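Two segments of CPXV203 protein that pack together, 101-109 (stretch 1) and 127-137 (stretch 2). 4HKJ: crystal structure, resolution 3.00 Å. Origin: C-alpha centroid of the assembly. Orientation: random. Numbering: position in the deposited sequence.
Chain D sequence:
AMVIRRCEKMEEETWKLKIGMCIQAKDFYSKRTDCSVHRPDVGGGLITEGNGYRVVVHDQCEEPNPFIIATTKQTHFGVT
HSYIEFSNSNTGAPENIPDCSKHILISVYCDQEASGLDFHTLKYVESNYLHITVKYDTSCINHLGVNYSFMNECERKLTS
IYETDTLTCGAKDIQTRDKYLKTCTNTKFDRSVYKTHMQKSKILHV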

# COMPACT_ATOMS: atom_id res chain seq x y z
N SER D 101 -0.41 -0.08 -28.70
CA SER D 101 0.58 0.71 -27.98
C SER D 101 0.19 0.88 -26.51
O SER D 101 0.97 1.41 -25.72
CB SER D 101 0.76 2.08 -28.64
OG SER D 101 1.25 1.95 -29.96
N LYS D 102 -1.01 0.43 -26.16
CA LYS D 102 -1.48 0.54 -24.78
C LYS D 102 -1.43 -0.80 -24.05
O LYS D 102 -1.88 -0.92 -22.91
CB LYS D 102 -2.88 1.14 -24.73
CG LYS D 102 -2.94 2.58 -25.21
CD LYS D 102 -4.34 3.16 -25.11
CE LYS D 102 -5.29 2.49 -26.09
NZ LYS D 102 -6.64 3.11 -26.05
N HIS D 103 -0.88 -1.81 -24.72
CA HIS D 103 -0.62 -3.10 -24.08
C HIS D 103 0.87 -3.23 -23.81
O HIS D 103 1.67 -3.40 -24.73
CB HIS D 103 -1.11 -4.25 -24.95
CG HIS D 103 -2.58 -4.51 -24.83
ND1 HIS D 103 -3.53 -3.75 -25.47
CD2 HIS D 103 -3.27 -5.45 -24.13
CE1 HIS D 103 -4.74 -4.20 -25.17
NE2 HIS D 103 -4.60 -5.24 -24.36
N ILE D 104 1.24 -3.15 -22.54
CA ILE D 104 2.64 -3.12 -22.14
C ILE D 104 3.12 -4.45 -21.57
O ILE D 104 2.48 -5.03 -20.69
CB ILE D 104 2.89 -2.02 -21.08
CG1 ILE D 104 2.43 -0.66 -21.61
CG2 ILE D 104 4.35 -1.98 -20.68
CD1 ILE D 104 3.14 -0.22 -22.87
N LEU D 105 4.24 -4.94 -22.08
CA LEU D 105 4.88 -6.14 -21.55
C LEU D 105 6.25 -5.81 -20.99
O LEU D 105 7.15 -5.40 -21.72
CB LEU D 105 5.00 -7.22 -22.62
CG LEU D 105 5.86 -8.42 -22.24
CD1 LEU D 105 5.26 -9.17 -21.05
CD2 LEU D 105 6.05 -9.36 -23.42
N ILE D 106 6.41 -5.99 -19.68
CA ILE D 106 7.66 -5.65 -19.01
C ILE D 106 8.37 -6.90 -18.47
O ILE D 106 7.79 -7.68 -17.72
CB ILE D 106 7.42 -4.65 -17.86
CG1 ILE D 106 6.88 -3.34 -18.43
CG2 ILE D 106 8.70 -4.41 -17.08
CD1 ILE D 106 6.62 -2.27 -17.38
N SER D 107 9.62 -7.07 -18.88
CA SER D 107 10.42 -8.22 -18.45
C SER D 107 11.59 -7.76 -17.58
O SER D 107 12.42 -6.96 -18.02
CB SER D 107 10.93 -9.00 -19.65
OG SER D 107 9.88 -9.28 -20.56
N VAL D 108 11.66 -8.27 -16.36
CA VAL D 108 12.71 -7.87 -15.43
C VAL D 108 13.73 -8.99 -15.18
O VAL D 108 13.43 -9.99 -14.53
CB VAL D 108 12.13 -7.42 -14.08
CG1 VAL D 108 13.25 -6.96 -13.16
CG2 VAL D 108 11.13 -6.30 -14.29
N TYR D 109 14.93 -8.81 -15.72
CA TYR D 109 16.01 -9.76 -15.52
C TYR D 109 17.02 -9.20 -14.54
O TYR D 109 17.14 -7.98 -14.38
CB TYR D 109 16.70 -10.07 -16.85
CG TYR D 109 15.75 -10.45 -17.96
CD1 TYR D 109 15.36 -11.77 -18.14
CD2 TYR D 109 15.24 -9.50 -18.83
CE1 TYR D 109 14.49 -12.13 -19.15
CE2 TYR D 109 14.37 -9.84 -19.84
CZ TYR D 109 13.99 -11.16 -20.00
OH TYR D 109 13.13 -11.50 -21.01
N SER D 127 -7.07 -2.24 -17.55
CA SER D 127 -8.04 -1.16 -17.66
C SER D 127 -8.22 -0.70 -19.10
O SER D 127 -7.50 -1.15 -20.00
CB SER D 127 -7.63 0.02 -16.77
OG SER D 127 -6.42 0.60 -17.22
N ASN D 128 -9.17 0.21 -19.31
CA ASN D 128 -9.47 0.72 -20.65
C ASN D 128 -8.35 1.59 -21.22
O ASN D 128 -8.27 1.78 -22.43
CB ASN D 128 -10.78 1.51 -20.63
CG ASN D 128 -11.99 0.62 -20.39
OD1 ASN D 128 -12.74 0.83 -19.44
ND2 ASN D 128 -12.18 -0.37 -21.26
N TYR D 129 -7.50 2.11 -20.34
CA TYR D 129 -6.43 3.01 -20.76
C TYR D 129 -5.10 2.29 -20.94
O TYR D 129 -4.31 2.65 -21.82
CB TYR D 129 -6.27 4.15 -19.75
CG TYR D 129 -7.45 5.09 -19.66
CD1 TYR D 129 -8.40 5.15 -20.68
CD2 TYR D 129 -7.63 5.91 -18.56
CE1 TYR D 129 -9.48 6.00 -20.60
CE2 TYR D 129 -8.71 6.77 -18.47
CZ TYR D 129 -9.63 6.81 -19.50
OH TYR D 129 -10.71 7.66 -19.42
N LEU D 130 -4.84 1.28 -20.12
CA LEU D 130 -3.54 0.63 -20.10
C LEU D 130 -3.59 -0.82 -19.65
O LEU D 130 -4.43 -1.21 -18.84
CB LEU D 130 -2.58 1.42 -19.20
CG LEU D 130 -1.08 1.25 -19.47
CD1 LEU D 130 -0.72 1.82 -20.83
CD2 LEU D 130 -0.26 1.91 -18.37
N HIS D 131 -2.68 -1.63 -20.18
CA HIS D 131 -2.51 -3.02 -19.77
C HIS D 131 -1.05 -3.25 -19.38
O HIS D 131 -0.15 -3.11 -20.20
CB HIS D 131 -2.91 -3.97 -20.89
CG HIS D 131 -4.35 -3.87 -21.30
ND1 HIS D 131 -4.79 -2.93 -22.20
CD2 HIS D 131 -5.43 -4.59 -20.94
CE1 HIS D 131 -6.10 -3.07 -22.37
NE2 HIS D 131 -6.51 -4.07 -21.62
N ILE D 132 -0.82 -3.61 -18.12
CA ILE D 132 0.54 -3.84 -17.64
C ILE D 132 0.78 -5.29 -17.22
O ILE D 132 0.20 -5.77 -16.24
CB ILE D 132 0.91 -2.90 -16.47
CG1 ILE D 132 0.82 -1.44 -16.92
CG2 ILE D 132 2.31 -3.21 -15.96
CD1 ILE D 132 1.22 -0.44 -15.84
N THR D 133 1.63 -5.98 -17.97
CA THR D 133 2.00 -7.35 -17.64
C THR D 133 3.48 -7.41 -17.27
O THR D 133 4.33 -6.89 -17.98
CB THR D 133 1.73 -8.31 -18.82
OG1 THR D 133 0.38 -8.14 -19.27
CG2 THR D 133 1.95 -9.75 -18.40
N VAL D 134 3.79 -8.05 -16.14
CA VAL D 134 5.16 -8.12 -15.66
C VAL D 134 5.69 -9.55 -15.56
O VAL D 134 5.08 -10.41 -14.93
CB VAL D 134 5.31 -7.43 -14.29
CG1 VAL D 134 6.73 -7.60 -13.76
CG2 VAL D 134 4.96 -5.96 -14.40
N LYS D 135 6.83 -9.78 -16.20
CA LYS D 135 7.52 -11.06 -16.15
C LYS D 135 8.87 -10.86 -15.46
O LYS D 135 9.68 -10.06 -15.91
CB LYS D 135 7.73 -11.60 -17.57
CG LYS D 135 8.65 -12.80 -17.67
CD LYS D 135 9.01 -13.09 -19.12
CE LYS D 135 9.99 -14.24 -19.24
NZ LYS D 135 9.39 -15.54 -18.83
N TYR D 136 9.11 -11.58 -14.37
CA TYR D 136 10.34 -11.39 -13.61
C TYR D 136 10.92 -12.67 -13.01
O TYR D 136 10.20 -13.62 -12.70
CB TYR D 136 10.13 -10.34 -12.51
CG TYR D 136 9.15 -10.75 -11.42
CD1 TYR D 136 7.78 -10.62 -11.60
CD2 TYR D 136 9.61 -11.25 -10.21
CE1 TYR D 136 6.89 -10.99 -10.61
CE2 TYR D 136 8.73 -11.62 -9.21
CZ TYR D 136 7.37 -11.49 -9.41
OH TYR D 136 6.50 -11.87 -8.42
N ASP D 137 12.24 -12.68 -12.86
CA ASP D 137 12.97 -13.81 -12.30
C ASP D 137 12.84 -13.82 -10.78
O ASP D 137 13.35 -12.93 -10.10
CB ASP D 137 14.44 -13.73 -12.71
CG ASP D 137 15.17 -15.05 -12.52
OD1 ASP D 137 14.75 -15.87 -11.68
OD2 ASP D 137 16.19 -15.26 -13.21

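Two histidine rings lie one over the other where the paired strands begin. His 103 and His 131 face each other across a beta bridge, and their imidazoles form an offset stack with centroids 3.6 Å apart and planes inclined by 8°. His 103 NE2 comes within 3.2 Å of His 131 ND1, but the angle is too poor for a hydrogen bond, as expected of atoms that approach over the ring faces. Flat side chains suit this position, with His 103 CA 4.7 Å from His 131 CA.

The backbone supplies the continuous link. Strands 103-109 and 131-137 run parallel, and even-numbered residues of stretch 1 bond to odd-numbered residues of stretch 2. His 131 N donates to Lys 102 O (2.9 Å), and Ile 104 uses both its polar atoms, N to His 131 O (2.7 Å) and O to Thr 133 N (3.0 Å). Ile 106 repeats the pattern with Thr 133 O and Lys 135 N. Val 108 N then reaches Lys 135 O at 2.7 Å, whereas the last bond, from Asp 137 N to Val 108 O, is weak at 3.4 Å.

Side chains alternate between the sheet faces. Ile 104, Ile 106 and Val 108 share a buried face with Ile 132, Val 134 and Tyr 136. The isoleucines and valines pack there without needing polar partners; Tyr 136 CB lies 3.9 Å from Val 108 CB while its ring leads away. Leu 130 CD1 extends this apolar layer, 4.1 Å from Ile 104 CG1. The histidine face is more mixed: Leu 105 lies beside Thr 133, and small, buried Ser 107 beside Lys 135, whose end leads away. Partly exposed Thr 133 and Lys 135 carry polar groups suited to this more open face. Before the strands, the aliphatic part of Lys 102 passes the loop, with CD 3.3 Å from Tyr 129 O. Altogether the contact buries 768 Å², summed over both stretches.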